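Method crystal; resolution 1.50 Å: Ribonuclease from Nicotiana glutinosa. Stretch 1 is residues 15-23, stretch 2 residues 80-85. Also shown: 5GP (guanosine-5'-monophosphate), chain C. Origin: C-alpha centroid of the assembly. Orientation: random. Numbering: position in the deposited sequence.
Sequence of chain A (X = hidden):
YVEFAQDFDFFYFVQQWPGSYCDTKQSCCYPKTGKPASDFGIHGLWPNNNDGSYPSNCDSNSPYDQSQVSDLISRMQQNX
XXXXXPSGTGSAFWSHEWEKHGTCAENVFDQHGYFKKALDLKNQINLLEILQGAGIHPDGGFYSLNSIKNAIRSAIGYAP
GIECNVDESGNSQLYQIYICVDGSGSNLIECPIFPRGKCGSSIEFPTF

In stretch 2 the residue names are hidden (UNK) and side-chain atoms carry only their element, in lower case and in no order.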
# COMPACT_ATOMS: atom_id res chain seq x y z
N GLN A 15 9.11 13.94 9.08
CA GLN A 15 10.32 14.60 8.60
C GLN A 15 11.47 13.59 8.60
O GLN A 15 11.56 12.73 9.48
CB GLN A 15 10.68 15.78 9.50
CG GLN A 15 9.68 16.91 9.44
CD GLN A 15 10.17 18.15 10.18
OE1 GLN A 15 11.16 18.76 9.77
NE2 GLN A 15 9.50 18.50 11.26
N GLN A 16 12.35 13.70 7.60
CA GLN A 16 13.48 12.79 7.46
C GLN A 16 14.81 13.51 7.64
O GLN A 16 14.95 14.69 7.30
CB GLN A 16 13.46 12.13 6.07
CG GLN A 16 13.54 13.13 4.90
CD GLN A 16 13.71 12.46 3.54
OE1 GLN A 16 13.64 11.23 3.43
NE2 GLN A 16 13.91 13.26 2.51
N TRP A 17 15.79 12.80 8.18
CA TRP A 17 17.13 13.35 8.36
C TRP A 17 17.96 12.92 7.16
O TRP A 17 18.20 11.73 6.96
CB TRP A 17 17.77 12.82 9.65
CG TRP A 17 19.17 13.33 9.81
CD1 TRP A 17 20.32 12.59 9.84
CD2 TRP A 17 19.57 14.70 9.87
NE1 TRP A 17 21.41 13.42 9.91
CE2 TRP A 17 20.98 14.72 9.93
CE3 TRP A 17 18.87 15.92 9.87
CZ2 TRP A 17 21.71 15.92 10.00
CZ3 TRP A 17 19.60 17.11 9.93
CH2 TRP A 17 21.01 17.09 10.00
N PRO A 18 18.39 13.88 6.33
CA PRO A 18 19.18 13.53 5.15
C PRO A 18 20.44 12.70 5.42
O PRO A 18 20.81 11.84 4.62
CB PRO A 18 19.48 14.89 4.50
CG PRO A 18 19.38 15.85 5.65
CD PRO A 18 18.19 15.34 6.42
N GLY A 19 21.08 12.95 6.56
CA GLY A 19 22.28 12.19 6.89
C GLY A 19 22.03 10.70 7.04
O GLY A 19 22.94 9.89 6.85
N SER A 20 20.80 10.33 7.39
CA SER A 20 20.45 8.92 7.57
C SER A 20 19.85 8.29 6.32
O SER A 20 19.80 7.07 6.19
CB SER A 20 19.47 8.78 8.74
OG SER A 20 20.13 9.06 9.97
N TYR A 21 19.39 9.12 5.40
CA TYR A 21 18.83 8.60 4.16
C TYR A 21 19.98 8.33 3.20
O TYR A 21 19.91 7.45 2.35
CB TYR A 21 17.88 9.61 3.52
CG TYR A 21 17.16 9.08 2.29
CD1 TYR A 21 15.95 8.42 2.41
CD2 TYR A 21 17.71 9.24 1.02
CE1 TYR A 21 15.29 7.92 1.29
CE2 TYR A 21 17.06 8.74 -0.11
CZ TYR A 21 15.85 8.08 0.04
OH TYR A 21 15.18 7.61 -1.07
N CYS A 22 21.06 9.08 3.37
CA CYS A 22 22.22 8.99 2.49
C CYS A 22 23.44 8.18 2.90
O CYS A 22 24.42 8.14 2.16
CB CYS A 22 22.69 10.41 2.15
SG CYS A 22 21.63 11.30 0.97
N ASP A 23 23.41 7.53 4.06
CA ASP A 23 24.57 6.76 4.49
C ASP A 23 24.32 5.26 4.61
O ASP A 23 24.99 4.57 5.38
CB ASP A 23 25.09 7.31 5.83
CG ASP A 23 24.12 7.07 6.96
OD1 ASP A 23 22.96 6.71 6.68
OD2 ASP A 23 24.51 7.26 8.13
N UNK A 80 11.45 20.61 1.25
CA UNK A 80 10.95 19.29 0.87
C UNK A 80 11.81 18.70 -0.25
O UNK A 80 11.30 18.30 -1.29
c UNK A 80 7.24 18.22 0.81
c UNK A 80 6.81 16.87 0.80
c UNK A 80 5.48 16.51 1.05
c UNK A 80 4.59 17.52 1.31
n UNK A 80 7.90 16.09 0.51
c UNK A 80 9.00 16.91 0.35
c UNK A 80 9.51 19.43 0.38
c UNK A 80 6.31 19.23 1.09
c UNK A 80 4.99 18.87 1.33
c UNK A 80 8.64 18.22 0.52
N UNK A 81 13.13 18.62 -0.04
CA UNK A 81 13.99 18.07 -1.10
C UNK A 81 13.86 16.57 -1.31
O UNK A 81 13.49 15.83 -0.39
c UNK A 81 15.39 18.45 -0.63
c UNK A 81 15.27 18.36 0.86
c UNK A 81 13.94 19.05 1.12
N UNK A 82 14.16 16.14 -2.53
CA UNK A 82 14.14 14.72 -2.86
C UNK A 82 15.60 14.26 -2.84
O UNK A 82 16.50 14.97 -3.29
c UNK A 82 14.30 15.21 -5.34
c UNK A 82 13.54 14.45 -4.25
o UNK A 82 13.63 13.04 -4.53
N UNK A 83 15.83 13.07 -2.30
CA UNK A 83 17.17 12.51 -2.21
C UNK A 83 17.28 11.20 -2.99
O UNK A 83 18.23 10.45 -2.83
c UNK A 83 17.71 13.57 0.08
c UNK A 83 17.90 13.22 1.55
c UNK A 83 17.56 12.29 -0.75
c UNK A 83 18.90 14.37 -0.43
N UNK A 84 16.30 10.94 -3.85
CA UNK A 84 16.29 9.73 -4.66
C UNK A 84 17.15 9.90 -5.92
O UNK A 84 17.42 11.02 -6.35
c UNK A 84 14.86 9.37 -5.04
N UNK A 85 17.58 8.79 -6.50
CA UNK A 85 18.40 8.83 -7.71
C UNK A 85 17.58 8.50 -8.95
O UNK A 85 16.67 7.68 -8.90
c UNK A 85 19.55 7.84 -7.61
s UNK A 85 20.87 8.27 -6.43
P 5GP C . 5.63 7.10 1.58
O1P 5GP C . 4.50 6.18 1.73
O2P 5GP C . 5.20 8.56 1.60
O3P 5GP C . 6.71 6.82 2.69
O5' 5GP C . 6.45 6.89 0.18
C5' 5GP C . 7.73 7.59 -0.08
C4' 5GP C . 8.36 7.27 -1.46
O4' 5GP C . 8.81 8.58 -2.03
C3' 5GP C . 9.63 6.42 -1.53
O3' 5GP C . 9.38 5.02 -1.55
C2' 5GP C . 10.33 6.87 -2.81
O2' 5GP C . 9.87 6.15 -3.97
C1' 5GP C . 9.99 8.35 -2.87
N9 5GP C . 11.06 9.36 -2.59
C8 5GP C . 11.61 10.31 -3.42
N7 5GP C . 12.47 11.13 -2.85
C5 5GP C . 12.47 10.68 -1.52
C6 5GP C . 13.21 11.19 -0.40
O6 5GP C . 14.00 12.13 -0.38
N1 5GP C . 12.93 10.45 0.79
C2 5GP C . 12.05 9.38 0.85
N2 5GP C . 11.94 8.83 2.08
N3 5GP C . 11.35 8.90 -0.19
C4 5GP C . 11.61 9.60 -1.35
O HOH W 1 12.84 16.21 2.31

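Position 80 carries ten side-chain atoms, nine carbons and one nitrogen. One carbon leads into fused five- and six-membered rings, and the nitrogen sits in the smaller ring. No side-chain atom is in contact with stretch 1. This is an indole, so the residue is Trp80. Its CA-to-CB bond points away from stretch 1. Its ring nitrogen is hydrogen-bonded elsewhere in the structure.

Position 81 has three side-chain carbons that close a ring onto the backbone N. None of them is in contact with stretch 1. The closed ring makes it Pro81. Its carbonyl comes close: Gln16 NE2 lies 3.9 Å from Pro81 O. A water bridges this gap. The water O accepts from Gln16 NE2 at 3.1 Å and donates to Pro81 O at 2.8 Å.

Position 82 shows one carbon carrying an oxygen and a second carbon. No side-chain atom is in contact with stretch 1. The branch with a hydroxyl identifies Thr82. Its CA-to-CB bond points away from stretch 1. The hydroxyl turns to the ligand instead: Thr82 OG1 donates to 5GP N7 at 2.8 Å.

Position 83 has four carbons, forked at the second. They pack against Pro18, Tyr21 and Cys22. The fork one carbon beyond CB is that of leucine, so this is Leu83. Its CA-to-CB bond points toward stretch 1. Pro18 CB lies 3.7 Å from Leu83 CD1, and Cys22 SG lies 4.2 Å from the same Leu83 CD1. Tyr21 CD2 packs 3.5 Å from Leu83 CB. Leu83 O meets the edge of the tyrosine ring, 3.4 Å from Tyr21 CE2.

Position 84 has a single side-chain carbon, which lies near Tyr21 OH. One carbon alone means Ala84. Ala84 CB is 4.4 Å from Tyr21 OH and 3.7 Å from 5GP N7. Ala84 N makes a weak hydrogen bond to Thr82 OG1 at 3.5 Å.

Position 85 has one carbon and then one sulfur. Neither is in contact with stretch 1. One carbon ending in one sulfur, with no further carbon, is cysteine: Cys85. It is bonded covalently to a group elsewhere in the structure.

No direct hydrogen bond joins the two stretches. Leu83 supplies the apolar contact, packing against Pro18, Tyr21 and Cys22. The guanine links the polar groups of both sides. Gln16 OE1 accepts from 5GP N1 at 2.8 Å and from 5GP N2 at 3.2 Å, while Gln16 NE2 donates to 5GP O6 at 3.1 Å. Leu83 N donates to the same 5GP O6 at 2.8 Å. The base also lies over one face of the Tyr21 ring, with Tyr21 CE1 3.5 Å from 5GP N1. Both stretches therefore read the base, and the water ties Gln16 to the backbone beside it.

Stretch 2 80-85: WPTLAC
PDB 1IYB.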